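Local coordinates for protein aldehyde Dehydrogenase (Burkholderia cenocepacia, PDB 4O6R) that probably oxidises aldehydes to carboxylic acids with NAD(P)+ as a member of the aldehyde dehydrogenase family, and holds AMP in its nucleotide pocket, at residues A[21-26]-A[47-52]; A[11-16]-A[41-46]; A[138-143]-A[481-486]; A[251-256]-A[474-479]; A[375-380]-A[393-398]. One frame throughout, in Å; residues are numbered along the deposited sequence.

Contact 1 (A[21-26]-A[47-52]); sequences DAVDRG and AADVDL
A type I beta turn from Ala22 to Arg25, in the loop between strands 18-20 and 27-32, sits against the first turns of helix 47-66, with the CA atoms of Val23 and Asp49 6.3 Å apart. The contact fastens the link between two N-terminal beta-hairpins of the aldehyde dehydrogenase fold to the start of a helix. Asp49 is its hub: CG lies anti to the carbonyl carbon (chi1 -61°), which sends the carboxylate out toward the turn. There OD1 takes the backbone N-H of Val23 on its syn lone pair, in a nearly straight bond of 2.8 Å between Val23 N and Asp49 OD1. One water gives protons to both Asp21 O and Asp49 OD1; a second accepts from Asp24 N and donates to Asp49 OD2, so the carboxylate grips the turn directly and through solvent. OD2 also receives the backbone N-H of Thr46, just before the helix. Asp24 OD2 and Asp49 OD2 stand 6.0 Å apart, and the like charges may raise the proton affinity of either acid slightly. Beside the carboxylate, the two methyls of Val23 part: CG1 rests on Ala48 CB, while CG2 meets Leu52 CD1 at 3.7 Å.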
# COMPACT_ATOMS: atom_id res chain seq x y z
N ASP A 21 -44.35 3.65 -8.68
CA ASP A 21 -44.59 4.79 -9.57
C ASP A 21 -43.99 6.06 -8.95
O ASP A 21 -43.73 6.12 -7.75
CB ASP A 21 -46.08 5.02 -9.80
CG ASP A 21 -46.75 3.88 -10.54
OD1 ASP A 21 -46.09 3.13 -11.26
OD2 ASP A 21 -47.96 3.73 -10.39
N ALA A 22 -43.76 7.07 -9.78
CA ALA A 22 -43.35 8.40 -9.30
C ALA A 22 -44.48 9.06 -8.49
O ALA A 22 -45.65 8.86 -8.76
CB ALA A 22 -42.96 9.27 -10.47
N VAL A 23 -44.10 9.83 -7.48
CA VAL A 23 -45.04 10.61 -6.67
C VAL A 23 -46.06 11.42 -7.51
O VAL A 23 -47.25 11.36 -7.23
CB VAL A 23 -44.25 11.55 -5.72
CG1 VAL A 23 -45.07 12.71 -5.19
CG2 VAL A 23 -43.68 10.73 -4.56
N ASP A 24 -45.58 12.13 -8.53
CA ASP A 24 -46.46 12.93 -9.42
C ASP A 24 -47.10 12.10 -10.55
O ASP A 24 -47.85 12.62 -11.36
CB ASP A 24 -45.68 14.10 -10.04
CG ASP A 24 -45.19 15.11 -9.00
OD1 ASP A 24 -45.64 15.08 -7.83
OD2 ASP A 24 -44.35 15.96 -9.36
N ARG A 25 -46.74 10.82 -10.62
CA ARG A 25 -47.32 9.87 -11.58
C ARG A 25 -46.90 10.18 -13.03
O ARG A 25 -47.53 9.71 -13.98
CB ARG A 25 -48.86 9.78 -11.42
N GLY A 26 -45.82 10.94 -13.19
CA GLY A 26 -45.28 11.26 -14.50
C GLY A 26 -44.59 10.07 -15.15
O GLY A 26 -44.11 9.14 -14.46
N ALA A 47 -38.09 15.62 -7.87
CA ALA A 47 -37.42 15.89 -6.60
C ALA A 47 -38.00 15.11 -5.43
O ALA A 47 -37.27 14.57 -4.62
CB ALA A 47 -37.48 17.38 -6.31
N ALA A 48 -39.33 15.01 -5.36
CA ALA A 48 -39.97 14.27 -4.27
C ALA A 48 -39.54 12.80 -4.26
O ALA A 48 -39.44 12.19 -3.19
CB ALA A 48 -41.48 14.39 -4.37
N ASP A 49 -39.29 12.23 -5.43
CA ASP A 49 -38.88 10.83 -5.52
C ASP A 49 -37.43 10.67 -5.13
O ASP A 49 -37.06 9.73 -4.43
CB ASP A 49 -39.07 10.31 -6.93
CG ASP A 49 -40.53 10.37 -7.38
OD1 ASP A 49 -41.36 9.63 -6.81
OD2 ASP A 49 -40.82 11.18 -8.29
N VAL A 50 -36.60 11.61 -5.56
CA VAL A 50 -35.23 11.65 -5.08
C VAL A 50 -35.19 11.73 -3.55
O VAL A 50 -34.41 11.03 -2.91
CB VAL A 50 -34.44 12.81 -5.71
CG1 VAL A 50 -33.08 12.94 -5.05
CG2 VAL A 50 -34.30 12.57 -7.20
N ASP A 51 -36.06 12.56 -2.97
CA ASP A 51 -36.15 12.62 -1.51
C ASP A 51 -36.48 11.27 -0.86
O ASP A 51 -35.84 10.86 0.08
CB ASP A 51 -37.14 13.69 -1.05
CG ASP A 51 -36.66 15.11 -1.34
OD1 ASP A 51 -35.48 15.26 -1.68
OD2 ASP A 51 -37.46 16.07 -1.26
N LEU A 52 -37.46 10.56 -1.42
CA LEU A 52 -37.82 9.24 -0.93
C LEU A 52 -36.64 8.27 -1.05
O LEU A 52 -36.41 7.48 -0.16
CB LEU A 52 -39.04 8.69 -1.68
CG LEU A 52 -40.35 9.42 -1.39
CD1 LEU A 52 -41.43 8.91 -2.32
CD2 LEU A 52 -40.80 9.24 0.05
O HOH W 1 -42.09 7.26 -5.74
O HOH W 2 -42.87 12.51 -9.23

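Contact 2 (A[11-16]-A[41-46]); sequences TQLFID and KIAAAT
Leu13 turns CG anti to its own carbonyl carbon (chi1 -45°) and CD1 anti to CA, which brings both methyls round to Ala43 and Ala45. CD2 lies 3.9 Å from Ala45 CB and CD1 meets the same methyl, so the isobutyl fork straddles it, while CD2 also reaches Ala43 CB at 3.8 Å. On Thr11, OG1 takes the crowded position between backbone N and carbonyl carbon (chi1 63°); its CB lies 3.4 Å from Lys41 O. One backbone bond joins the segments: Ala43 N donates to Thr11 O over 3.0 Å, lying in the carbonyl plane. That oxygen also receives a CA-H contact from Ile42, with Ile42 CA 3.3 Å away, and a proton from a water which gives its other one to Ala43 O. The touching parts run almost in the same direction, 7° apart, yet they share just this single direct backbone bond. Leu13 then pairs through its backbone with Val20, and Ile42 with Ile28, each in its own two-stranded antiparallel sheet. The contact thus joins two beta-hairpins of the N-terminal region on the nucleotide-binding side of the fold, Ile42 lying about 5 Å, side chain to side chain, from Glu183 of the AMP site.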
# COMPACT_ATOMS: atom_id res chain seq x y z
N THR A 11 -40.39 -1.12 -15.31
CA THR A 11 -40.37 0.23 -15.82
C THR A 11 -40.53 1.30 -14.75
O THR A 11 -40.51 2.48 -15.05
CB THR A 11 -41.51 0.43 -16.82
OG1 THR A 11 -42.75 0.26 -16.12
CG2 THR A 11 -41.42 -0.56 -17.98
N GLN A 12 -40.71 0.90 -13.50
CA GLN A 12 -40.92 1.85 -12.42
C GLN A 12 -39.61 2.25 -11.70
O GLN A 12 -38.57 1.66 -11.90
CB GLN A 12 -41.90 1.22 -11.43
CG GLN A 12 -43.30 0.96 -11.98
CD GLN A 12 -44.07 -0.01 -11.11
OE1 GLN A 12 -43.68 -1.16 -10.95
NE2 GLN A 12 -45.15 0.46 -10.51
N LEU A 13 -39.70 3.26 -10.83
CA LEU A 13 -38.63 3.62 -9.93
C LEU A 13 -38.41 2.47 -8.98
O LEU A 13 -39.34 1.68 -8.72
CB LEU A 13 -38.96 4.87 -9.11
CG LEU A 13 -39.58 6.10 -9.79
CD1 LEU A 13 -39.70 7.27 -8.84
CD2 LEU A 13 -38.83 6.48 -11.04
N PHE A 14 -37.19 2.34 -8.47
CA PHE A 14 -36.92 1.32 -7.47
C PHE A 14 -36.45 2.04 -6.24
O PHE A 14 -35.37 2.66 -6.25
CB PHE A 14 -35.89 0.31 -7.93
CG PHE A 14 -35.78 -0.89 -7.02
CD1 PHE A 14 -34.90 -0.89 -5.95
CD2 PHE A 14 -36.57 -2.02 -7.23
CE1 PHE A 14 -34.78 -2.00 -5.12
CE2 PHE A 14 -36.45 -3.13 -6.41
CZ PHE A 14 -35.56 -3.12 -5.36
N ILE A 15 -37.27 1.98 -5.19
CA ILE A 15 -37.03 2.75 -3.99
C ILE A 15 -37.35 1.87 -2.80
O ILE A 15 -38.43 1.26 -2.72
CB ILE A 15 -37.88 4.02 -3.95
CG1 ILE A 15 -37.46 4.95 -5.05
CG2 ILE A 15 -37.80 4.73 -2.61
CD1 ILE A 15 -38.26 6.21 -5.10
N ASP A 16 -36.41 1.82 -1.87
CA ASP A 16 -36.58 1.08 -0.64
C ASP A 16 -37.04 -0.35 -0.92
O ASP A 16 -37.93 -0.86 -0.27
CB ASP A 16 -37.55 1.81 0.30
CG ASP A 16 -37.27 1.54 1.77
OD1 ASP A 16 -36.22 0.95 2.11
OD2 ASP A 16 -38.09 1.95 2.59
N LYS A 41 -43.26 3.13 -21.57
CA LYS A 41 -43.15 4.31 -20.72
C LYS A 41 -42.48 3.89 -19.42
O LYS A 41 -42.72 2.78 -18.95
CB LYS A 41 -44.55 4.89 -20.42
CG LYS A 41 -45.37 5.20 -21.67
CD LYS A 41 -46.72 5.83 -21.32
CE LYS A 41 -47.41 6.39 -22.56
NZ LYS A 41 -46.67 7.56 -23.12
N ILE A 42 -41.63 4.75 -18.86
CA ILE A 42 -41.08 4.51 -17.53
C ILE A 42 -41.62 5.56 -16.55
O ILE A 42 -42.00 6.65 -16.95
CB ILE A 42 -39.54 4.61 -17.48
CG1 ILE A 42 -39.05 5.91 -18.11
CG2 ILE A 42 -38.91 3.39 -18.12
CD1 ILE A 42 -37.74 6.39 -17.56
N ALA A 43 -41.62 5.23 -15.27
CA ALA A 43 -41.89 6.23 -14.26
C ALA A 43 -40.81 7.34 -14.29
O ALA A 43 -39.63 7.06 -14.49
CB ALA A 43 -41.99 5.57 -12.90
N ALA A 44 -41.25 8.59 -14.17
CA ALA A 44 -40.37 9.77 -14.26
C ALA A 44 -40.14 10.41 -12.89
O ALA A 44 -40.99 11.15 -12.37
CB ALA A 44 -40.97 10.79 -15.21
N ALA A 45 -38.98 10.13 -12.29
CA ALA A 45 -38.67 10.67 -10.97
C ALA A 45 -38.50 12.18 -11.01
O ALA A 45 -37.87 12.73 -11.92
CB ALA A 45 -37.40 10.02 -10.42
N THR A 46 -39.05 12.84 -10.00
CA THR A 46 -38.82 14.26 -9.75
C THR A 46 -38.22 14.39 -8.35
O THR A 46 -37.89 13.38 -7.72
CB THR A 46 -40.12 15.06 -9.85
OG1 THR A 46 -41.05 14.65 -8.80
CG2 THR A 46 -40.72 14.87 -11.19
O HOH W 3 -38.37 4.51 -14.12

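Contact 3 (A[138-143]-A[481-486])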
# COMPACT_ATOMS: atom_id res chain seq x y z
N PHE A 138 1.50 6.66 22.15
CA PHE A 138 0.24 6.84 21.43
C PHE A 138 0.04 5.77 20.36
O PHE A 138 0.99 5.38 19.68
CB PHE A 138 0.20 8.21 20.75
CG PHE A 138 0.17 9.35 21.70
CD1 PHE A 138 1.35 9.89 22.20
CD2 PHE A 138 -1.03 9.91 22.09
CE1 PHE A 138 1.31 10.97 23.06
CE2 PHE A 138 -1.06 10.98 22.95
CZ PHE A 138 0.11 11.51 23.44
N LEU A 139 -1.19 5.29 20.23
CA LEU A 139 -1.61 4.45 19.15
C LEU A 139 -2.50 5.26 18.21
O LEU A 139 -3.48 5.84 18.65
CB LEU A 139 -2.43 3.30 19.68
CG LEU A 139 -3.05 2.41 18.61
CD1 LEU A 139 -1.95 1.71 17.82
CD2 LEU A 139 -3.98 1.40 19.25
N ASN A 140 -2.19 5.27 16.92
CA ASN A 140 -3.00 6.00 15.95
C ASN A 140 -3.37 5.11 14.79
O ASN A 140 -2.52 4.78 13.97
CB ASN A 140 -2.22 7.26 15.48
CG ASN A 140 -2.95 8.09 14.44
OD1 ASN A 140 -2.29 8.78 13.65
ND2 ASN A 140 -4.27 8.08 14.46
N TYR A 141 -4.62 4.67 14.76
CA TYR A 141 -5.11 3.87 13.64
C TYR A 141 -6.09 4.69 12.81
O TYR A 141 -6.83 5.54 13.34
CB TYR A 141 -5.76 2.57 14.12
CG TYR A 141 -7.00 2.65 15.02
CD1 TYR A 141 -6.90 2.77 16.42
CD2 TYR A 141 -8.26 2.57 14.48
CE1 TYR A 141 -8.04 2.80 17.24
CE2 TYR A 141 -9.40 2.61 15.28
CZ TYR A 141 -9.29 2.70 16.65
OH TYR A 141 -10.44 2.71 17.39
N VAL A 142 -6.09 4.42 11.52
CA VAL A 142 -6.92 5.13 10.57
C VAL A 142 -7.76 4.11 9.81
O VAL A 142 -7.20 3.18 9.22
CB VAL A 142 -6.09 5.94 9.59
CG1 VAL A 142 -6.98 6.70 8.61
CG2 VAL A 142 -5.17 6.89 10.34
N GLN A 143 -9.07 4.27 9.86
CA GLN A 143 -9.98 3.44 9.09
C GLN A 143 -10.36 4.13 7.78
O GLN A 143 -10.42 5.34 7.72
CB GLN A 143 -11.26 3.23 9.86
CG GLN A 143 -11.07 2.64 11.25
CD GLN A 143 -11.33 1.19 11.23
OE1 GLN A 143 -11.08 0.51 10.23
NE2 GLN A 143 -11.89 0.70 12.31
N SER A 481 -9.38 8.96 11.63
CA SER A 481 -8.16 8.81 12.41
C SER A 481 -8.50 8.76 13.90
O SER A 481 -9.19 9.65 14.40
CB SER A 481 -7.23 9.98 12.13
OG SER A 481 -6.08 9.93 12.94
N VAL A 482 -8.08 7.71 14.59
CA VAL A 482 -8.37 7.54 16.01
C VAL A 482 -7.03 7.47 16.74
O VAL A 482 -6.12 6.72 16.34
CB VAL A 482 -9.17 6.26 16.31
CG1 VAL A 482 -9.38 6.11 17.82
CG2 VAL A 482 -10.54 6.28 15.61
N TRP A 483 -6.92 8.26 17.79
CA TRP A 483 -5.70 8.32 18.62
C TRP A 483 -6.02 7.80 19.99
O TRP A 483 -6.98 8.29 20.63
CB TRP A 483 -5.22 9.75 18.82
CG TRP A 483 -4.64 10.43 17.63
CD1 TRP A 483 -5.32 10.90 16.54
CD2 TRP A 483 -3.26 10.77 17.43
NE1 TRP A 483 -4.45 11.51 15.67
CE2 TRP A 483 -3.18 11.42 16.17
CE3 TRP A 483 -2.10 10.55 18.16
CZ2 TRP A 483 -1.97 11.89 15.64
CZ3 TRP A 483 -0.88 11.02 17.63
CH2 TRP A 483 -0.84 11.68 16.36
N VAL A 484 -5.22 6.84 20.46
CA VAL A 484 -5.29 6.42 21.88
C VAL A 484 -4.03 6.83 22.63
O VAL A 484 -2.93 6.36 22.33
CB VAL A 484 -5.43 4.92 22.04
CG1 VAL A 484 -5.68 4.57 23.51
CG2 VAL A 484 -6.56 4.38 21.15
N ASN A 485 -4.20 7.66 23.65
CA ASN A 485 -3.10 7.97 24.54
C ASN A 485 -2.93 6.86 25.57
O ASN A 485 -3.58 6.88 26.60
CB ASN A 485 -3.35 9.29 25.25
CG ASN A 485 -2.17 9.70 26.10
OD1 ASN A 485 -1.18 8.98 26.17
ND2 ASN A 485 -2.29 10.84 26.77
N VAL A 486 -2.05 5.92 25.28
CA VAL A 486 -1.84 4.73 26.12
C VAL A 486 -0.87 5.09 27.24
O VAL A 486 -1.16 4.88 28.42
CB VAL A 486 -1.29 3.56 25.31
CG1 VAL A 486 -0.98 2.37 26.20
CG2 VAL A 486 -2.25 3.18 24.17
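Val484 N donates to Leu139 O over 2.7 Å, the shortest bond of the strand pair, and Val482 N to Tyr141 O over 2.8 Å; both are nearly straight. Asn140 ND2 spends both its protons across the pair, one on Ser481 OG and one on Val482 O, each 3.0 Å from ND2 and in the amide plane. Strands 138-143 and 481-485 run antiparallel at 165° in the beta extension through which aldehyde dehydrogenase subunits oligomerise. Leu139 and Val484 form one hydrogen-bonded pair, Tyr141 and Val482 another; the bond from Tyr141 N to Val482 O is the most bent, at 136°. Val482 O therefore takes two donors, Tyr141 N nearly along the C=O axis and Asn140 ND2 from above the carbonyl plane. As a pure acceptor it also settles the flip of the Asn140 amide, whose OD1 goes to Ser454 of the second subunit. With CG anti to the backbone N, this amide lies flat over the Trp483 indole, the planes 14° apart and CG 3.8 Å above the ring plane. On the same face, Phe138 CD2 comes to the indole's edge, while Asn485 OD1, which accepts from Gly488 N, lies over one face of the Phe138 ring. Across the sheet, Tyr141 takes the crowded first torsion, which folds its ring over Val482; its OH bonds His431 of the second subunit. Residues 481-484 also pair in parallel with a strand of that subunit. Against the phenol ring, the CH-pi contact places Val482 CB 3.8 Å from the Tyr141 ring centroid.

Contact 4 (A[251-256]-A[474-479])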
# COMPACT_ATOMS: atom_id res chain seq x y z
N ARG A 251 -18.78 15.72 -1.46
CA ARG A 251 -17.68 15.40 -2.34
C ARG A 251 -18.23 15.25 -3.76
O ARG A 251 -19.43 14.99 -3.95
CB ARG A 251 -16.96 14.16 -1.86
CG ARG A 251 -16.18 14.48 -0.60
CD ARG A 251 -15.83 13.26 0.21
NE ARG A 251 -14.91 12.43 -0.55
CZ ARG A 251 -14.26 11.37 -0.07
NH1 ARG A 251 -14.41 11.01 1.19
NH2 ARG A 251 -13.43 10.69 -0.85
N VAL A 252 -17.35 15.43 -4.74
CA VAL A 252 -17.70 15.45 -6.15
C VAL A 252 -16.71 14.60 -6.97
O VAL A 252 -15.49 14.65 -6.76
CB VAL A 252 -17.70 16.90 -6.68
CG1 VAL A 252 -18.00 16.95 -8.18
CG2 VAL A 252 -18.72 17.75 -5.93
N GLN A 253 -17.24 13.81 -7.88
CA GLN A 253 -16.46 13.11 -8.89
C GLN A 253 -17.03 13.46 -10.28
O GLN A 253 -18.25 13.49 -10.47
CB GLN A 253 -16.50 11.60 -8.62
CG GLN A 253 -15.81 10.74 -9.66
CD GLN A 253 -15.79 9.27 -9.25
OE1 GLN A 253 -16.24 8.90 -8.13
NE2 GLN A 253 -15.29 8.42 -10.13
N LEU A 254 -16.14 13.70 -11.25
CA LEU A 254 -16.58 14.19 -12.57
C LEU A 254 -15.80 13.49 -13.65
O LEU A 254 -14.58 13.49 -13.62
CB LEU A 254 -16.31 15.69 -12.70
CG LEU A 254 -16.93 16.64 -11.68
CD1 LEU A 254 -16.35 18.05 -11.79
CD2 LEU A 254 -18.44 16.67 -11.82
N GLU A 255 -16.51 12.89 -14.59
CA GLU A 255 -15.90 12.39 -15.84
C GLU A 255 -16.60 13.06 -16.96
O GLU A 255 -17.77 12.78 -17.23
CB GLU A 255 -15.99 10.88 -16.05
CG GLU A 255 -15.25 10.42 -17.33
CD GLU A 255 -16.10 10.16 -18.58
OE1 GLU A 255 -16.55 11.09 -19.30
OE2 GLU A 255 -16.26 8.98 -18.93
N LEU A 256 -15.90 13.96 -17.66
CA LEU A 256 -16.54 15.01 -18.48
C LEU A 256 -16.14 15.10 -19.97
O LEU A 256 -16.09 16.19 -20.55
CB LEU A 256 -16.28 16.39 -17.87
CG LEU A 256 -16.66 16.61 -16.41
CD1 LEU A 256 -16.33 18.05 -16.06
CD2 LEU A 256 -18.13 16.32 -16.19
N HIS A 474 -10.73 4.31 -2.65
CA HIS A 474 -10.29 5.50 -1.89
C HIS A 474 -11.31 6.67 -2.00
O HIS A 474 -11.64 7.31 -1.00
CB HIS A 474 -8.90 5.92 -2.38
CG HIS A 474 -8.27 7.01 -1.57
ND1 HIS A 474 -7.50 6.76 -0.46
CD2 HIS A 474 -8.30 8.36 -1.71
CE1 HIS A 474 -7.06 7.91 0.03
NE2 HIS A 474 -7.54 8.89 -0.70
N ASP A 475 -11.77 6.93 -3.22
CA ASP A 475 -12.68 8.04 -3.51
C ASP A 475 -14.10 7.76 -2.97
O ASP A 475 -14.93 8.67 -2.95
CB ASP A 475 -12.82 8.27 -5.04
CG ASP A 475 -11.57 8.81 -5.71
OD1 ASP A 475 -10.64 9.31 -5.03
OD2 ASP A 475 -11.59 8.80 -6.98
N TYR A 476 -14.40 6.52 -2.60
CA TYR A 476 -15.68 6.18 -1.95
C TYR A 476 -15.58 5.93 -0.43
O TYR A 476 -16.53 5.45 0.19
CB TYR A 476 -16.38 5.00 -2.67
CG TYR A 476 -17.17 5.52 -3.84
CD1 TYR A 476 -18.34 6.24 -3.61
CD2 TYR A 476 -16.75 5.35 -5.16
CE1 TYR A 476 -19.08 6.75 -4.66
CE2 TYR A 476 -17.49 5.86 -6.22
CZ TYR A 476 -18.67 6.56 -5.94
OH TYR A 476 -19.45 7.11 -6.93
N THR A 477 -14.44 6.31 0.16
CA THR A 477 -14.28 6.24 1.60
C THR A 477 -13.68 7.53 2.13
O THR A 477 -13.29 8.42 1.37
CB THR A 477 -13.39 5.03 2.02
OG1 THR A 477 -12.13 5.12 1.32
CG2 THR A 477 -14.10 3.74 1.70
N GLU A 478 -13.64 7.64 3.45
CA GLU A 478 -13.01 8.79 4.09
C GLU A 478 -12.12 8.30 5.20
O GLU A 478 -12.40 7.29 5.84
CB GLU A 478 -14.04 9.77 4.66
CG GLU A 478 -14.86 9.11 5.76
CD GLU A 478 -16.22 9.73 6.06
OE1 GLU A 478 -16.77 10.50 5.22
OE2 GLU A 478 -16.75 9.44 7.16
N ALA A 479 -11.04 9.03 5.46
CA ALA A 479 -10.13 8.65 6.53
C ALA A 479 -10.75 9.03 7.89
O ALA A 479 -11.21 10.17 8.11
CB ALA A 479 -8.79 9.34 6.36
O HOH W 4 -16.10 12.23 3.42
O HOH W 5 -14.75 11.66 -3.83
O HOH W 6 -18.40 6.99 -9.23
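Arg251 leaves strand 251-255 with CB directed toward segment 474-479 and CG anti to the carbonyl carbon. From CG the chain extends to CD, then bends at chi3 (66°), which carries the guanidinium round to the peptide oxygens where helix 469-475 gives way to strand 477-485. NE reaches a water only weakly; that water donates to Asp475 O. CZ lies 3.4 Å from Thr477 O, the oxygen shared by the two terminal nitrogens. NH1 makes the main bond, 2.8 Å to Thr477 O, the oxygen close to the guanidinium plane but NH1 itself standing above the carbonyl plane. NH2 adds a weak bond to the same oxygen. NH1 also donates to a second water, which passes a proton to Glu478 OE1. Glu478 CB, 3.7 Å from NH1, borders the guanidinium edge. Two residues along the strand, Gln253 is fully extended and crosses the Tyr476 side chain at about a right angle, the amide and ring planes 53° apart and OE1 3.8 Å from CE2. A water joins Gln253 OE1 to Tyr476 OH, which is also hydrogen-bonded to Gln152. Lys228 bonds both Gln253 OE1 and Asp475 O and makes a cation-pi contact with Tyr476. The contact thus ties a strand of the nucleotide-binding domain to the root of the oligomerisation extension: a cation is held by one neutral peptide oxygen and by waters, while the carboxylates of Asp475 (OD2 bound to Arg466 N) and Glu478 (OE2 paired with Arg480) probably add long-range attraction.

Contact 5 (A[375-380]-A[393-398])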
# COMPACT_ATOMS: atom_id res chain seq x y z
N THR A 375 -17.81 7.89 -40.48
CA THR A 375 -17.43 9.13 -41.13
C THR A 375 -15.96 9.46 -40.77
O THR A 375 -15.57 9.39 -39.60
CB THR A 375 -18.37 10.25 -40.70
OG1 THR A 375 -19.72 9.92 -41.09
CG2 THR A 375 -18.01 11.54 -41.32
N ILE A 376 -15.17 9.73 -41.80
CA ILE A 376 -13.76 10.07 -41.70
C ILE A 376 -13.52 11.40 -42.40
O ILE A 376 -13.80 11.53 -43.60
CB ILE A 376 -12.89 8.97 -42.36
CG1 ILE A 376 -13.09 7.64 -41.66
CG2 ILE A 376 -11.40 9.34 -42.34
CD1 ILE A 376 -12.45 6.49 -42.42
N VAL A 377 -12.99 12.38 -41.67
CA VAL A 377 -12.77 13.72 -42.20
C VAL A 377 -11.32 14.10 -41.98
O VAL A 377 -10.85 14.08 -40.85
CB VAL A 377 -13.62 14.78 -41.48
CG1 VAL A 377 -13.26 16.17 -41.96
CG2 VAL A 377 -15.09 14.51 -41.68
N GLU A 378 -10.64 14.47 -43.05
CA GLU A 378 -9.31 15.02 -42.91
C GLU A 378 -9.41 16.52 -42.70
O GLU A 378 -9.94 17.22 -43.56
CB GLU A 378 -8.43 14.65 -44.09
CG GLU A 378 -6.99 15.06 -43.87
CD GLU A 378 -5.95 14.11 -44.48
OE1 GLU A 378 -6.26 13.22 -45.32
OE2 GLU A 378 -4.80 14.29 -44.11
N ALA A 379 -8.93 17.01 -41.55
CA ALA A 379 -9.10 18.43 -41.19
C ALA A 379 -7.99 19.29 -41.76
O ALA A 379 -6.86 18.86 -41.89
CB ALA A 379 -9.14 18.62 -39.70
N LYS A 380 -8.34 20.54 -42.08
CA LYS A 380 -7.36 21.49 -42.59
C LYS A 380 -6.38 21.89 -41.50
O LYS A 380 -5.21 22.03 -41.78
CB LYS A 380 -8.09 22.69 -43.21
CG LYS A 380 -7.24 23.67 -43.98
CD LYS A 380 -8.10 24.84 -44.46
CE LYS A 380 -7.27 25.95 -45.08
NZ LYS A 380 -8.06 27.21 -45.21
N GLY A 393 -19.83 10.62 -32.01
CA GLY A 393 -20.49 9.75 -33.01
C GLY A 393 -19.40 8.99 -33.73
O GLY A 393 -18.20 9.13 -33.38
N PRO A 394 -19.77 8.20 -34.76
CA PRO A 394 -18.81 7.35 -35.44
C PRO A 394 -18.07 8.22 -36.44
O PRO A 394 -18.27 8.10 -37.65
CB PRO A 394 -19.69 6.31 -36.14
CG PRO A 394 -20.96 7.05 -36.43
CD PRO A 394 -21.15 7.98 -35.25
N PHE A 395 -17.25 9.12 -35.91
CA PHE A 395 -16.77 10.27 -36.65
C PHE A 395 -15.34 10.52 -36.22
O PHE A 395 -15.10 10.84 -35.09
CB PHE A 395 -17.67 11.48 -36.30
CG PHE A 395 -17.35 12.74 -37.03
CD1 PHE A 395 -16.14 13.41 -36.85
CD2 PHE A 395 -18.30 13.33 -37.86
CE1 PHE A 395 -15.88 14.59 -37.52
CE2 PHE A 395 -18.05 14.53 -38.50
CZ PHE A 395 -16.83 15.17 -38.35
N VAL A 396 -14.39 10.35 -37.13
CA VAL A 396 -12.98 10.56 -36.77
C VAL A 396 -12.35 11.68 -37.61
O VAL A 396 -12.62 11.80 -38.80
CB VAL A 396 -12.17 9.23 -36.85
CG1 VAL A 396 -12.24 8.62 -38.24
CG2 VAL A 396 -10.73 9.43 -36.36
N THR A 397 -11.58 12.52 -36.94
CA THR A 397 -10.88 13.62 -37.57
C THR A 397 -9.39 13.29 -37.70
O THR A 397 -8.74 12.93 -36.72
CB THR A 397 -11.07 14.91 -36.78
OG1 THR A 397 -12.48 15.18 -36.68
CG2 THR A 397 -10.35 16.07 -37.49
N VAL A 398 -8.89 13.42 -38.93
CA VAL A 398 -7.52 13.05 -39.24
C VAL A 398 -6.66 14.28 -39.34
O VAL A 398 -7.02 15.26 -40.02
CB VAL A 398 -7.42 12.30 -40.56
CG1 VAL A 398 -6.01 11.74 -40.76
CG2 VAL A 398 -8.43 11.18 -40.61
O HOH W 7 -5.13 16.76 -41.94
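Val377 O is gripped by one hydrogen bond and one CA-H contact: Val398 N donates to it over 2.8 Å at 164°, and Thr397 CA lies 3.3 Å from it. This bond is one of five backbone hydrogen bonds that zip strand 375-378 to strand 395-398 in parallel, from Thr375 N on Pro394 O to Ala379 N on Val398 O. The strands are the two arms of a beta-alpha-beta crossover through helix 385-388, within the seven-stranded sheet of the catalytic domain in the aldehyde dehydrogenase fold. On one face Ile376 and Val396 lie side by side, CG1 to CG1 at 3.7 Å; Val396 puts this methyl in the crowded position between backbone N and carbonyl carbon (chi1 58°). Ile376 CG2 meets Val398 CG2 at 3.9 Å. Helix 302-315 covers Ile376 on this face. On the other, Phe395 reaches with CG anti to the backbone N (chi1 -177°) so that its ring runs alongside the neighbouring strand: CD2 touches Thr375 CG2 and CZ touches Val377 CG2 at 3.8 Å. Further on, Ala379 CB packs on Thr397 CG2 at 3.6 Å, while Thr397 OG1 bonds Val386 O of the crossover helix. The chemistry is therefore divided: peptide groups satisfy one another along the seam, and aliphatic groups pack on both faces, with Phe395 beside Thr375 and Val377, while Glu378 at the end of the other face pairs with Arg400.

How the contacts relate
Contacts 1 and 2 alternate along the chain at the N-terminus, their centres about 8 Å apart; they meet through Asp21 on Gln12 and Gly26 on Ala44, and strand 37-43 of one leads into helix 47-66 of the other. Contacts 3 and 4 both use strand 477-485 and one mixed sheet, centres about 25 Å apart, and both touch the second subunit. Contact 5 is nested within the loop closed by contact 4, itself nested within that of contact 3; it lies in the separate seven-stranded sheet, its centre about 58 Å from that of contact 3. The chain's C-terminal strand thus links the nucleotide-binding sheet to the oligomerisation arm, with the catalytic domain inserted between them in the sequence.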